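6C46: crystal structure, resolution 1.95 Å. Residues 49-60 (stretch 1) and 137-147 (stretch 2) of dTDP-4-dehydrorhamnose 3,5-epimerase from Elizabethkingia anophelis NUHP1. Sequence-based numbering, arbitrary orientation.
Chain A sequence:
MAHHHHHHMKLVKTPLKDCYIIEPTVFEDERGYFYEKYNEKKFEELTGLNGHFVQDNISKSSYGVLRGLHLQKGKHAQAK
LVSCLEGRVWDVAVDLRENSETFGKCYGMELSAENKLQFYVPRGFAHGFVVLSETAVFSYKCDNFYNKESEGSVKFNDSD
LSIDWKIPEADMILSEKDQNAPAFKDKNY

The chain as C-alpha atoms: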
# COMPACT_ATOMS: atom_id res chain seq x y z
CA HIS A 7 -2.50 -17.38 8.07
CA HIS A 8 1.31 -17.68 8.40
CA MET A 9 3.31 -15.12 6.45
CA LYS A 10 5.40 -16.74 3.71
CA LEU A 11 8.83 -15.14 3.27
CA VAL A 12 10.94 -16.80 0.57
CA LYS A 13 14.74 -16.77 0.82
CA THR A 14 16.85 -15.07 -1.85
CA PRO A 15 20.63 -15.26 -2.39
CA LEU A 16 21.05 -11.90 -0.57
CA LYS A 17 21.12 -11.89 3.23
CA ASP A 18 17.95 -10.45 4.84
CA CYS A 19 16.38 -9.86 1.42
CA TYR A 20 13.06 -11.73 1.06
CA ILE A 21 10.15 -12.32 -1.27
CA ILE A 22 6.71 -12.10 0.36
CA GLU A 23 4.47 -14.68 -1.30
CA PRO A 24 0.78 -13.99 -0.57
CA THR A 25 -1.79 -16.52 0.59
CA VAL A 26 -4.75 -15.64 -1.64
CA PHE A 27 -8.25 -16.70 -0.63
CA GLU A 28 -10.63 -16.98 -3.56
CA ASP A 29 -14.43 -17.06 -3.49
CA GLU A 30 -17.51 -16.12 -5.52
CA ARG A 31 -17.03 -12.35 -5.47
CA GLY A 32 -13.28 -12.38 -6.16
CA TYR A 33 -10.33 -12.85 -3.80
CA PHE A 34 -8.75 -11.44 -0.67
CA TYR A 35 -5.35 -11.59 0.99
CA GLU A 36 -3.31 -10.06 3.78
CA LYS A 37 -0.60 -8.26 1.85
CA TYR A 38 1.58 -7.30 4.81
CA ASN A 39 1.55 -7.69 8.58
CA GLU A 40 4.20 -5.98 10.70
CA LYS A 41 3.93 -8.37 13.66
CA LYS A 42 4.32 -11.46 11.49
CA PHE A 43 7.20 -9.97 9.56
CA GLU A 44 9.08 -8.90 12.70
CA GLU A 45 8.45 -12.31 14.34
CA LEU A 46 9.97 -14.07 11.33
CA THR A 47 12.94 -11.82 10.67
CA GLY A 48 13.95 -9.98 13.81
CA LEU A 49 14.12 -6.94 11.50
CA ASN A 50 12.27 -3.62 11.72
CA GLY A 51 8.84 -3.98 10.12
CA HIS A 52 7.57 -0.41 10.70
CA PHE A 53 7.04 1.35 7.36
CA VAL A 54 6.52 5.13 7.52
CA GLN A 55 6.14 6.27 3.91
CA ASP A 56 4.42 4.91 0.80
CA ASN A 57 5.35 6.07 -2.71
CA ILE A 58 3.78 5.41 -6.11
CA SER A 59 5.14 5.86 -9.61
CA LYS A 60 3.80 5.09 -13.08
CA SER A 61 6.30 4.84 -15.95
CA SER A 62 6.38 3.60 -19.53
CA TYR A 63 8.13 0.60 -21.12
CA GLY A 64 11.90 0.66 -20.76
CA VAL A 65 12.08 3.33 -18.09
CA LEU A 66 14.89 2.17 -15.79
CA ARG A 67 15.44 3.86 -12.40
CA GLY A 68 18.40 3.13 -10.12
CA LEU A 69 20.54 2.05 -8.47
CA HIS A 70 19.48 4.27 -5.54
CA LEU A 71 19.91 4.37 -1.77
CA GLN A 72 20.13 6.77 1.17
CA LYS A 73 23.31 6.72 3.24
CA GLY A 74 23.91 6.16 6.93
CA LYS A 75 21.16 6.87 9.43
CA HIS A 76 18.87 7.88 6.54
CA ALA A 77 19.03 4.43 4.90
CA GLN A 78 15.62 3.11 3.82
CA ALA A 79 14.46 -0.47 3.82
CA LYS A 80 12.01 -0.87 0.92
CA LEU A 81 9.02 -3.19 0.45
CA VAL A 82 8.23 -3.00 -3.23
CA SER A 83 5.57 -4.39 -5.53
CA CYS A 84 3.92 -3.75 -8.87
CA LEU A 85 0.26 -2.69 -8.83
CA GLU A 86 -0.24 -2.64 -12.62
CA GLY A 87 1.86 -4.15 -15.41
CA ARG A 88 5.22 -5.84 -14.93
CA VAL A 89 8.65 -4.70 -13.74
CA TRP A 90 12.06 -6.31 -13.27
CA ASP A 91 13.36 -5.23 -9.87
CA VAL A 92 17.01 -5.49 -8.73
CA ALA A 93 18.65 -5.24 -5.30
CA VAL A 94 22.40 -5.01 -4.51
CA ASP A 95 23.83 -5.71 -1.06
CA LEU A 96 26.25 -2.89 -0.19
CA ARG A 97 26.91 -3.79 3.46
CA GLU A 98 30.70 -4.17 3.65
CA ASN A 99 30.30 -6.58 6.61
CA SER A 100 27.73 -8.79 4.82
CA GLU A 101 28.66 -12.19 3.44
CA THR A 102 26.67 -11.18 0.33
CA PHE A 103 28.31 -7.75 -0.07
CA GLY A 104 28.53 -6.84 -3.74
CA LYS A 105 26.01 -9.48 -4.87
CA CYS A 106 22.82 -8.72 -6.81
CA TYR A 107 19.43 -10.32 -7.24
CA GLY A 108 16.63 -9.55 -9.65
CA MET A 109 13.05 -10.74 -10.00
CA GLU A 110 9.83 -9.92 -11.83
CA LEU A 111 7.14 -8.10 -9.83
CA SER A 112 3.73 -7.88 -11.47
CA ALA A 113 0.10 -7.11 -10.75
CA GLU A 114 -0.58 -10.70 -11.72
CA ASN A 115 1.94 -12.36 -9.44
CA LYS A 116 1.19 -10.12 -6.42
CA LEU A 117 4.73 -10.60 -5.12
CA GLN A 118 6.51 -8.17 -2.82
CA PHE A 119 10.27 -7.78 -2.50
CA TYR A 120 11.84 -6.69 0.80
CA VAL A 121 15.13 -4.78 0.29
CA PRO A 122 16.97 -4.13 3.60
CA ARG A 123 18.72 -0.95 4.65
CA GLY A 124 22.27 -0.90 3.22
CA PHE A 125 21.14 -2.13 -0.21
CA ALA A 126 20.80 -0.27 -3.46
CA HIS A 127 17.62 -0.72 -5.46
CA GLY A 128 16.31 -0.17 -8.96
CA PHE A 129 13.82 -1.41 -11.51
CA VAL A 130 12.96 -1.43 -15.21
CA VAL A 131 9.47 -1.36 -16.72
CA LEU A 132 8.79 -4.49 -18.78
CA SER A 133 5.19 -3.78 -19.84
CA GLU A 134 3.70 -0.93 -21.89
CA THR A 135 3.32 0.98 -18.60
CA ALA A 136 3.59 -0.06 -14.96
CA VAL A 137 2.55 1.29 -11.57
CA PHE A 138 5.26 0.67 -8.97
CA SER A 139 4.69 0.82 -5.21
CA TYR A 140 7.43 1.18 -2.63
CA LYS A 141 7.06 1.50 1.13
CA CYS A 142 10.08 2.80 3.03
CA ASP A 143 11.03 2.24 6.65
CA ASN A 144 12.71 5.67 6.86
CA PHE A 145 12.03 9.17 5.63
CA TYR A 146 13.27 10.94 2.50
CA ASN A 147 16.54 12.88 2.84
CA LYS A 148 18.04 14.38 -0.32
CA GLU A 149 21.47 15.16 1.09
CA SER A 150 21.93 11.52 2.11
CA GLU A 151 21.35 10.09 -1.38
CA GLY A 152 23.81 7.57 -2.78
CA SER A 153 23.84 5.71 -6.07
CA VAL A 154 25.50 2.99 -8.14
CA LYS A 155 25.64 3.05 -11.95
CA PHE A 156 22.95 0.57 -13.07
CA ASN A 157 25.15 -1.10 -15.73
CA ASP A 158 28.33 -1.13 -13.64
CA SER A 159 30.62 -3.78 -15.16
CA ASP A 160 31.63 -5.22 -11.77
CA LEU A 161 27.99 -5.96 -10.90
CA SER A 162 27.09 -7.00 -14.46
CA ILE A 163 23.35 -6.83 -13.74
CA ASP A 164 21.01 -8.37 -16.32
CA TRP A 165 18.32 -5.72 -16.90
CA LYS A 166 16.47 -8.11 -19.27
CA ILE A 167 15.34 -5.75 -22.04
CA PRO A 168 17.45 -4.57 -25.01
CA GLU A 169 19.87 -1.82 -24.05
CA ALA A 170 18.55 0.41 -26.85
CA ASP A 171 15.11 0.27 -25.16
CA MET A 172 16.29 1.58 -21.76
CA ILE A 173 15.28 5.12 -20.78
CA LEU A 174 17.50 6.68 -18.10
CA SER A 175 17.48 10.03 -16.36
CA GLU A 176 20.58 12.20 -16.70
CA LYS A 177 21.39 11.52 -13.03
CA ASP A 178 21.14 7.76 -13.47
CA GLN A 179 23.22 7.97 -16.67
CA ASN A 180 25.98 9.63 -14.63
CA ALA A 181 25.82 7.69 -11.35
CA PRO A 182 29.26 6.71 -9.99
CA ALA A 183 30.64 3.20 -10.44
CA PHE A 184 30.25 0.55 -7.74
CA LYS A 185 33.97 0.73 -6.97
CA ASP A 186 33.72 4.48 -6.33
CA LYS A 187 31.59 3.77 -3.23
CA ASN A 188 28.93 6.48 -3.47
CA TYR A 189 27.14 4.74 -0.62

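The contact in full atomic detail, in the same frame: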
# COMPACT_ATOMS: atom_id res chain seq x y z
N LEU A 49 13.84 -8.24 12.10
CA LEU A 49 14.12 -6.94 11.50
C LEU A 49 13.00 -5.95 11.82
O LEU A 49 11.90 -6.34 12.21
CB LEU A 49 14.27 -7.05 9.99
CG LEU A 49 15.37 -7.99 9.49
CD1 LEU A 49 15.30 -8.11 7.99
CD2 LEU A 49 16.71 -7.42 9.88
N ASN A 50 13.30 -4.66 11.62
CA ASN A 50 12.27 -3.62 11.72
C ASN A 50 11.19 -3.82 10.66
O ASN A 50 11.49 -3.92 9.47
CB ASN A 50 12.90 -2.26 11.55
CG ASN A 50 11.88 -1.14 11.52
OD1 ASN A 50 10.86 -1.18 12.24
ND2 ASN A 50 12.15 -0.12 10.72
N GLY A 51 9.93 -3.88 11.08
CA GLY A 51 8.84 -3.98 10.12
C GLY A 51 7.96 -2.74 10.03
O GLY A 51 6.90 -2.80 9.40
N HIS A 52 8.36 -1.64 10.65
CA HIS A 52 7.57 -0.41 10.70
C HIS A 52 7.86 0.45 9.47
O HIS A 52 8.91 1.10 9.39
CB HIS A 52 7.93 0.36 11.97
CG HIS A 52 7.17 1.65 12.14
ND1 HIS A 52 7.42 2.52 13.17
CD2 HIS A 52 6.15 2.18 11.43
CE1 HIS A 52 6.60 3.56 13.08
NE2 HIS A 52 5.82 3.38 12.03
N PHE A 53 6.92 0.47 8.52
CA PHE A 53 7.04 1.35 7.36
C PHE A 53 6.32 2.68 7.62
O PHE A 53 5.25 2.70 8.23
CB PHE A 53 6.49 0.65 6.12
CG PHE A 53 7.36 -0.53 5.72
CD1 PHE A 53 8.49 -0.35 4.94
CD2 PHE A 53 7.10 -1.78 6.24
CE1 PHE A 53 9.33 -1.43 4.63
CE2 PHE A 53 7.93 -2.88 5.94
CZ PHE A 53 9.04 -2.69 5.12
N VAL A 54 6.94 3.78 7.17
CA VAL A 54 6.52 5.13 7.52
C VAL A 54 6.13 5.96 6.31
O VAL A 54 5.64 7.10 6.48
CB VAL A 54 7.61 5.88 8.32
CG1 VAL A 54 7.93 5.17 9.63
CG2 VAL A 54 8.86 6.05 7.46
N GLN A 55 6.39 5.48 5.10
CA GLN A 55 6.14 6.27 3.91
C GLN A 55 5.79 5.30 2.79
O GLN A 55 6.37 4.22 2.69
CB GLN A 55 7.38 7.07 3.52
CG GLN A 55 7.22 7.79 2.23
CD GLN A 55 8.52 8.28 1.67
OE1 GLN A 55 9.37 7.49 1.27
NE2 GLN A 55 8.69 9.60 1.65
N ASP A 56 4.82 5.68 1.97
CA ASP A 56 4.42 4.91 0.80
C ASP A 56 4.51 5.81 -0.42
O ASP A 56 3.99 6.93 -0.40
CB ASP A 56 2.98 4.38 0.93
CG ASP A 56 2.76 3.57 2.19
OD1 ASP A 56 3.76 3.22 2.85
OD2 ASP A 56 1.60 3.28 2.52
N ASN A 57 5.13 5.30 -1.50
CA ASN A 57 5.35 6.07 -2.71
C ASN A 57 4.82 5.28 -3.90
O ASN A 57 4.89 4.05 -3.92
CB ASN A 57 6.84 6.36 -2.92
CG ASN A 57 7.49 6.94 -1.68
OD1 ASN A 57 7.35 8.12 -1.42
ND2 ASN A 57 8.22 6.11 -0.93
N ILE A 58 4.33 6.00 -4.90
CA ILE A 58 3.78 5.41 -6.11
C ILE A 58 4.42 6.07 -7.32
O ILE A 58 4.53 7.30 -7.38
CB ILE A 58 2.25 5.57 -6.17
CG1 ILE A 58 1.57 4.87 -4.98
CG2 ILE A 58 1.70 5.01 -7.48
CD1 ILE A 58 1.64 3.33 -5.06
N SER A 59 4.77 5.27 -8.33
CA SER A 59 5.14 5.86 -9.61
C SER A 59 4.54 5.04 -10.74
O SER A 59 4.32 3.83 -10.60
CB SER A 59 6.66 5.96 -9.76
OG SER A 59 7.22 4.68 -9.81
N LYS A 60 4.24 5.71 -11.84
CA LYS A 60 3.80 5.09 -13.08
C LYS A 60 4.78 5.52 -14.16
O LYS A 60 5.07 6.72 -14.27
CB LYS A 60 2.39 5.52 -13.46
CG LYS A 60 1.93 5.02 -14.85
CD LYS A 60 0.41 5.12 -15.02
CE LYS A 60 -0.01 4.81 -16.44
NZ LYS A 60 -1.49 4.92 -16.61
N VAL A 137 2.66 0.53 -12.81
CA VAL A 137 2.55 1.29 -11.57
C VAL A 137 3.34 0.54 -10.51
O VAL A 137 3.16 -0.68 -10.30
CB VAL A 137 1.08 1.52 -11.15
CG1 VAL A 137 1.01 2.23 -9.80
CG2 VAL A 137 0.41 2.43 -12.18
N PHE A 138 4.29 1.24 -9.89
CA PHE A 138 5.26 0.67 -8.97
C PHE A 138 4.99 1.24 -7.59
O PHE A 138 4.81 2.45 -7.45
CB PHE A 138 6.69 1.02 -9.42
CG PHE A 138 7.79 0.39 -8.58
CD1 PHE A 138 8.11 -0.96 -8.74
CD2 PHE A 138 8.55 1.16 -7.71
CE1 PHE A 138 9.16 -1.54 -8.01
CE2 PHE A 138 9.61 0.58 -6.96
CZ PHE A 138 9.90 -0.79 -7.13
N SER A 139 4.96 0.39 -6.58
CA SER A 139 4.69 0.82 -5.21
C SER A 139 5.91 0.52 -4.35
O SER A 139 6.44 -0.60 -4.39
CB SER A 139 3.46 0.10 -4.66
OG SER A 139 3.48 0.02 -3.24
N TYR A 140 6.38 1.50 -3.59
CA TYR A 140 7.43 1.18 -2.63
C TYR A 140 7.16 1.85 -1.30
O TYR A 140 6.88 3.05 -1.25
CB TYR A 140 8.83 1.52 -3.17
CG TYR A 140 9.14 2.93 -3.62
CD1 TYR A 140 10.01 3.73 -2.88
CD2 TYR A 140 8.65 3.42 -4.83
CE1 TYR A 140 10.33 5.00 -3.29
CE2 TYR A 140 8.96 4.69 -5.25
CZ TYR A 140 9.81 5.48 -4.47
OH TYR A 140 10.14 6.75 -4.88
N LYS A 141 7.17 1.05 -0.25
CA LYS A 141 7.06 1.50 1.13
C LYS A 141 8.46 1.55 1.71
O LYS A 141 9.26 0.64 1.50
CB LYS A 141 6.20 0.54 1.96
CG LYS A 141 4.88 0.10 1.29
CD LYS A 141 3.94 -0.64 2.26
CE LYS A 141 3.41 0.27 3.38
NZ LYS A 141 2.45 -0.37 4.34
N CYS A 142 8.75 2.61 2.47
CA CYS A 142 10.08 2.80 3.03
C CYS A 142 9.98 2.83 4.53
O CYS A 142 9.05 3.42 5.08
CB CYS A 142 10.70 4.10 2.57
SG CYS A 142 10.86 4.20 0.77
N ASP A 143 10.98 2.24 5.20
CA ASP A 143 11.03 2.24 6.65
C ASP A 143 11.82 3.43 7.21
O ASP A 143 12.17 3.44 8.39
CB ASP A 143 11.54 0.88 7.17
CG ASP A 143 13.07 0.79 7.29
OD1 ASP A 143 13.83 1.57 6.69
OD2 ASP A 143 13.52 -0.13 8.02
N ASN A 144 12.05 4.46 6.39
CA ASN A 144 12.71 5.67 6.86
C ASN A 144 12.32 6.79 5.92
O ASN A 144 11.86 6.55 4.79
CB ASN A 144 14.24 5.48 6.90
CG ASN A 144 14.93 6.34 7.94
OD1 ASN A 144 14.37 7.30 8.48
ND2 ASN A 144 16.20 6.01 8.20
N PHE A 145 12.53 8.01 6.36
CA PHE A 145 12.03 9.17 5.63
C PHE A 145 13.03 9.65 4.58
O PHE A 145 14.24 9.40 4.67
CB PHE A 145 11.68 10.29 6.62
CG PHE A 145 10.59 9.91 7.59
CD1 PHE A 145 9.27 9.81 7.16
CD2 PHE A 145 10.88 9.62 8.92
CE1 PHE A 145 8.25 9.44 8.04
CE2 PHE A 145 9.88 9.24 9.81
CZ PHE A 145 8.55 9.16 9.36
N TYR A 146 12.49 10.32 3.57
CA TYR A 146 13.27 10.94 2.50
C TYR A 146 14.30 11.93 3.04
O TYR A 146 14.00 12.76 3.91
CB TYR A 146 12.32 11.67 1.54
CG TYR A 146 13.03 12.47 0.47
CD1 TYR A 146 13.57 11.83 -0.64
CD2 TYR A 146 13.12 13.85 0.56
CE1 TYR A 146 14.21 12.57 -1.65
CE2 TYR A 146 13.75 14.59 -0.44
CZ TYR A 146 14.29 13.94 -1.54
OH TYR A 146 14.92 14.66 -2.53
N ASN A 147 15.52 11.88 2.50
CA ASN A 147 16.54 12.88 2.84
C ASN A 147 17.46 13.05 1.63
O ASN A 147 18.29 12.19 1.35
CB ASN A 147 17.32 12.47 4.09
CG ASN A 147 18.37 13.49 4.47
OD1 ASN A 147 19.47 13.52 3.92
ND2 ASN A 147 18.02 14.36 5.41
O HOH W 1 10.76 2.54 10.58
O HOH W 2 12.82 -2.79 7.57
O HOH W 3 3.11 2.55 -1.71

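The two stretches, far apart in sequence, join as neighbouring antiparallel β-strands, and beyond the strand ends side chains and waters extend the contact, burying 996 Å² in all. Three hydrogen-bonded pairs carry the ladder. Phe-138 N reaches Ser-59 O at 2.7 Å and Ser-59 N returns to Phe-138 O at 3.0 Å; Asn-57 N to Tyr-140 O (2.9 Å) and Tyr-140 N to Asn-57 O (3.0 Å) repeat the pattern. At Gln-55, Cys-142 N donates to Gln-55 O (2.9 Å), but Cys-142 O is bonded chiefly by Val-54 N (3.0 Å), with Gln-55 N a weak second donor at 3.4 Å.

Side chains alternate between the faces. On one, Tyr-140 lays its ring against Asn-57, whose CB sits 3.6 Å from the Tyr-140 ring centroid; Asn-57 ND2 meanwhile donates to Gln-55 OE1 (2.8 Å), so a buried amide keeps a polar partner. On the other, branched Ile-58 and Val-137 pack together, Ile-58 CG2 lying 3.7 Å from Val-137 CG1, and the flexible Lys-141 chain brings its CE within 3.0 Å of Asp-56 OD1.

Past the strands, Val-54 CG2 packs over the face of Phe-145, 3.7 Å from its ring centroid. Asn-50 ND2 donates to Asp-143 OD2 (3.0 Å), amide matched to carboxylate, and two waters also bridge these residues.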